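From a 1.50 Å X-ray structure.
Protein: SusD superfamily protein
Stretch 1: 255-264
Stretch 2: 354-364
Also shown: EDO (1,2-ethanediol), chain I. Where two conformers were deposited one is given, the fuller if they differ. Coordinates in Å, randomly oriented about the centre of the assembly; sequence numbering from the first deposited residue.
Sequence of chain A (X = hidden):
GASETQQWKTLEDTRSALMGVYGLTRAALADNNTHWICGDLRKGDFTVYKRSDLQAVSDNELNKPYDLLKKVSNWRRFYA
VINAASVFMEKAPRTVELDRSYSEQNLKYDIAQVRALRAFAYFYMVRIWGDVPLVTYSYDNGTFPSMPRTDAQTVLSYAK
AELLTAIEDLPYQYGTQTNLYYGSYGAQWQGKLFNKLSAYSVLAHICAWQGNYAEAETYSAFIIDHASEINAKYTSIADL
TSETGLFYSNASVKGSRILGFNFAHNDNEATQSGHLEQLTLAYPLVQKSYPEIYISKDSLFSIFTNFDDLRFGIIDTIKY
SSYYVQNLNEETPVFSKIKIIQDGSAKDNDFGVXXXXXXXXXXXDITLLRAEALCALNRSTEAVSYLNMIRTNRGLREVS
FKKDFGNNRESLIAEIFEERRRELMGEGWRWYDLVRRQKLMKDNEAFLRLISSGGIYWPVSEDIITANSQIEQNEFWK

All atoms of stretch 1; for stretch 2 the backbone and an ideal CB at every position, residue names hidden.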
# COMPACT_ATOMS: atom_id res chain seq x y z
N GLY A 255 5.50 -12.23 -9.06
CA GLY A 255 4.50 -12.89 -8.24
C GLY A 255 4.59 -12.55 -6.75
O GLY A 255 3.63 -12.73 -6.00
N SER A 256 5.75 -12.06 -6.34
CA SER A 256 5.97 -11.63 -4.97
C SER A 256 5.30 -10.31 -4.62
O SER A 256 5.24 -9.95 -3.42
CB SER A 256 7.46 -11.65 -4.64
OG SER A 256 7.97 -12.99 -4.72
N ARG A 257 4.79 -9.60 -5.63
CA ARG A 257 3.91 -8.41 -5.37
C ARG A 257 2.53 -8.99 -5.08
O ARG A 257 1.76 -9.29 -6.01
CB ARG A 257 3.90 -7.45 -6.53
CG ARG A 257 5.23 -6.87 -6.90
CD ARG A 257 5.07 -5.71 -7.86
NE ARG A 257 4.53 -6.14 -9.15
CZ ARG A 257 5.23 -6.45 -10.26
NH1 ARG A 257 6.57 -6.47 -10.29
NH2 ARG A 257 4.57 -6.78 -11.37
N ILE A 258 2.24 -9.25 -3.81
CA ILE A 258 0.96 -9.85 -3.40
C ILE A 258 -0.21 -8.94 -3.82
O ILE A 258 -1.24 -9.45 -4.27
CB ILE A 258 0.94 -10.19 -1.91
CG1 ILE A 258 1.97 -11.27 -1.62
CG2 ILE A 258 -0.50 -10.65 -1.43
CD1 ILE A 258 2.14 -11.57 -0.14
N LEU A 259 -0.02 -7.63 -3.65
CA LEU A 259 -0.96 -6.61 -4.13
C LEU A 259 -0.16 -5.41 -4.59
O LEU A 259 0.63 -4.84 -3.80
CB LEU A 259 -1.98 -6.23 -3.03
CG LEU A 259 -3.25 -5.48 -3.47
CD1 LEU A 259 -4.26 -5.52 -2.31
CD2 LEU A 259 -3.04 -4.06 -3.90
N GLY A 260 -0.33 -5.03 -5.84
CA GLY A 260 0.35 -3.86 -6.36
C GLY A 260 -0.27 -3.38 -7.64
O GLY A 260 -1.26 -3.97 -8.10
N PHE A 261 0.27 -2.28 -8.18
CA PHE A 261 -0.24 -1.63 -9.40
C PHE A 261 0.93 -1.27 -10.27
O PHE A 261 1.92 -0.68 -9.81
CB PHE A 261 -1.07 -0.38 -9.06
CG PHE A 261 -2.22 -0.70 -8.17
CD1 PHE A 261 -3.42 -1.15 -8.71
CD2 PHE A 261 -2.08 -0.65 -6.79
CE1 PHE A 261 -4.48 -1.56 -7.86
CE2 PHE A 261 -3.13 -1.05 -5.95
CZ PHE A 261 -4.33 -1.50 -6.50
N ASN A 262 0.82 -1.66 -11.53
CA ASN A 262 1.92 -1.54 -12.49
C ASN A 262 1.67 -0.45 -13.53
O ASN A 262 0.52 -0.16 -13.87
CB ASN A 262 2.10 -2.87 -13.22
CG ASN A 262 2.15 -4.04 -12.27
OD1 ASN A 262 2.78 -3.97 -11.21
ND2 ASN A 262 1.41 -5.09 -12.60
N PHE A 263 2.75 0.03 -14.12
CA PHE A 263 2.64 1.10 -15.13
C PHE A 263 3.04 0.60 -16.53
O PHE A 263 4.04 -0.14 -16.63
CB PHE A 263 3.49 2.26 -14.66
CG PHE A 263 2.95 2.90 -13.40
CD1 PHE A 263 3.15 2.28 -12.14
CD2 PHE A 263 2.23 4.11 -13.46
CE1 PHE A 263 2.66 2.84 -10.97
CE2 PHE A 263 1.72 4.70 -12.28
CZ PHE A 263 1.95 4.08 -11.04
N ALA A 264 2.26 0.99 -17.56
CA ALA A 264 2.50 0.60 -18.99
C ALA A 264 2.80 1.83 -19.86
O ALA A 264 1.95 2.71 -20.03
CB ALA A 264 1.29 -0.17 -19.57
N UNK A 354 9.82 7.01 -15.20
CA UNK A 354 9.97 5.87 -14.33
C UNK A 354 8.90 4.82 -14.57
O UNK A 354 7.80 5.16 -15.00
CB UNK A 354 9.94 6.32 -12.87
N UNK A 355 9.22 3.57 -14.27
CA UNK A 355 8.32 2.43 -14.47
C UNK A 355 7.99 1.63 -13.23
O UNK A 355 7.43 0.55 -13.34
CB UNK A 355 8.93 1.48 -15.50
N UNK A 356 8.35 2.13 -12.05
CA UNK A 356 8.15 1.39 -10.82
C UNK A 356 6.69 1.12 -10.47
O UNK A 356 5.84 2.02 -10.55
CB UNK A 356 8.81 2.15 -9.67
N UNK A 357 6.44 -0.11 -10.05
CA UNK A 357 5.13 -0.50 -9.57
C UNK A 357 4.95 -0.02 -8.14
O UNK A 357 5.93 0.06 -7.36
CB UNK A 357 4.94 -2.02 -9.66
N UNK A 358 3.71 0.28 -7.80
CA UNK A 358 3.29 0.41 -6.42
C UNK A 358 3.22 -1.02 -5.85
O UNK A 358 2.60 -1.92 -6.47
CB UNK A 358 1.95 1.14 -6.30
N UNK A 359 3.87 -1.24 -4.70
CA UNK A 359 3.81 -2.52 -4.01
C UNK A 359 3.11 -2.28 -2.69
O UNK A 359 3.70 -1.77 -1.73
CB UNK A 359 5.20 -3.13 -3.81
N UNK A 360 1.80 -2.58 -2.67
CA UNK A 360 1.05 -2.41 -1.45
C UNK A 360 1.52 -3.38 -0.39
O UNK A 360 1.68 -2.99 0.76
CB UNK A 360 -0.45 -2.59 -1.71
N UNK A 361 1.69 -4.64 -0.77
CA UNK A 361 2.15 -5.67 0.14
C UNK A 361 2.89 -6.78 -0.57
O UNK A 361 2.81 -6.98 -1.78
CB UNK A 361 0.97 -6.25 0.91
N UNK A 362 3.62 -7.49 0.26
CA UNK A 362 4.50 -8.58 -0.10
C UNK A 362 4.70 -9.42 1.16
O UNK A 362 4.33 -9.01 2.27
CB UNK A 362 5.83 -8.07 -0.66
N UNK A 363 5.34 -10.59 1.01
CA UNK A 363 5.45 -11.52 2.14
C UNK A 363 6.10 -10.95 3.39
O UNK A 363 5.68 -11.26 4.51
CB UNK A 363 6.24 -12.75 1.70
N UNK A 364 7.08 -10.08 3.21
CA UNK A 364 7.77 -9.51 4.39
C UNK A 364 6.81 -8.65 5.23
O UNK A 364 6.87 -8.65 6.47
CB UNK A 364 8.97 -8.67 3.95
C1 EDO I . -2.02 -7.33 -8.16
O1 EDO I . -2.44 -6.63 -7.04
C2 EDO I . -0.95 -8.31 -7.83
O2 EDO I . 0.28 -7.61 -7.62

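Position 354 has nothing of stretch 1 within reach of its CB; it is Phe 354, whose ring leads away. At 355, phi/psi of -121/10 is open to most residues, and an ideal CB would lie 5.3 Å from Phe 263 O with room to spare. The deposited Gly 355 is therefore not forced by this contact; its O accepts from a water that in turn accepts from Phe 263 N. Position 356 points away; Ser 356 contributes mainly backbone, its O 3.1 Å from Phe 263 CD1.

At 357 the CB lies 3.3 Å from Asn 262 OD1, a waiting acceptor, with the guanidinium of Arg 257 nearby. A short donor such as Ser or Thr would suit. In Ser 357, OG donates to Asn 262 OD1 at 2.7 Å; the CA-to-CB bond of Asn 262 points away overall, but the end of its side chain comes nearer. Ser 357 OG also lies over one face of the Arg 257 guanidinium and accepts from the water held by Phe 263 N.

Position 358 lies in an antiparallel, hydrogen-bonded pair with Phe 261, its CB on the same face as that ring, and Phe 263 CE1 is 5.0 Å from the CB. Ile, Val or Leu would fit. Ile 358 sets CG2 at the edge of the Phe 261 ring, 4.3 Å from CD2, while CG1 lies 4.3 Å from Phe 263 CE1.

The CB at 359 emerges on the other face, opposite Gly 260, which has no side chain to meet it, with the aliphatic part of Arg 257 nearby. A medium apolar residue suits; Val 359 puts CG2 3.7 Å from Arg 257 CD.

At 360, phi/psi of -67/-46 breaks the extended run within a beta bulge: 360 N and 361 N both approach Leu 259 O, the former in a weak hydrogen bond. The CB lies a tight 3.3 Å from Leu 259 O and points toward stretch 1, which favours an apolar residue. Phe 360 packs CB 3.7 Å from Leu 259 CD2.

Position 361 returns to extended geometry, facing Ile 258 and Leu 259; Val, Ile or Thr would suit. Thr 361 places CG2 3.8 Å from Leu 259 CB and 3.9 Å from Ile 258 CB.

At 362 CA-to-CB points sideways, with the CB 3.4 Å from Ser 256 O, and a long residue can carry its end away from stretch 1. Arg 362, at the N-cap position, does so.

Position 363 has Ile 258 CD1 4.7 Å from its CB, inviting an aliphatic; Leu 363 brings CG to 4.0 Å from Ile 258 CD1. Position 364 is out of reach; Glu 364 forms a salt bridge, OE1 2.9 Å from Arg 362 NH1.

Stretch 2 354-364: FGSSIVFTRLE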
# COMPACT_ATOMS: atom_id res chain seq x y z
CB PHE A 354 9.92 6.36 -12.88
CG PHE A 354 10.88 7.45 -12.61
CD1 PHE A 354 12.25 7.18 -12.66
CD2 PHE A 354 10.45 8.78 -12.39
CE1 PHE A 354 13.19 8.21 -12.46
CE2 PHE A 354 11.38 9.79 -12.17
CZ PHE A 354 12.75 9.52 -12.21
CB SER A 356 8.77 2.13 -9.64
OG SER A 356 8.40 3.48 -9.61
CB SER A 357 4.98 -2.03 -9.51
OG SER A 357 5.04 -2.66 -10.76
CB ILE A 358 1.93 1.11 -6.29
CG1 ILE A 358 2.01 2.56 -6.73
CG2 ILE A 358 1.38 0.99 -4.84
CD1 ILE A 358 0.65 3.17 -7.02
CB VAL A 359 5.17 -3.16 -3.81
CG1 VAL A 359 5.03 -4.48 -3.01
CG2 VAL A 359 5.89 -3.36 -5.19
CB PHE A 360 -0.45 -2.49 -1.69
CG PHE A 360 -1.25 -2.39 -0.43
CD1 PHE A 360 -1.45 -1.16 0.20
CD2 PHE A 360 -1.74 -3.53 0.18
CE1 PHE A 360 -2.19 -1.11 1.42
CE2 PHE A 360 -2.46 -3.44 1.37
CZ PHE A 360 -2.65 -2.25 1.98
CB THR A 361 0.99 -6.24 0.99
OG1 THR A 361 1.51 -7.05 2.06
CG2 THR A 361 -0.02 -7.04 0.16
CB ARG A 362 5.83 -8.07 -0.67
CG ARG A 362 6.59 -7.08 0.24
CD ARG A 362 7.72 -6.44 -0.59
NE ARG A 362 8.50 -5.43 0.14
CZ ARG A 362 9.59 -5.68 0.86
NH1 ARG A 362 10.01 -6.91 1.07
NH2 ARG A 362 10.24 -4.68 1.43
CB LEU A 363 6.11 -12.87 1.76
CG LEU A 363 5.14 -13.89 1.18
CD1 LEU A 363 5.88 -15.10 0.63
CD2 LEU A 363 4.07 -14.31 2.16
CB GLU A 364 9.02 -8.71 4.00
CG GLU A 364 10.18 -9.54 3.40
CD GLU A 364 10.03 -9.94 1.96
OE1 GLU A 364 8.99 -9.60 1.31
OE2 GLU A 364 10.98 -10.57 1.46
O HOH W 1 5.74 -11.80 -1.52
O HOH W 2 5.17 -0.99 -12.96
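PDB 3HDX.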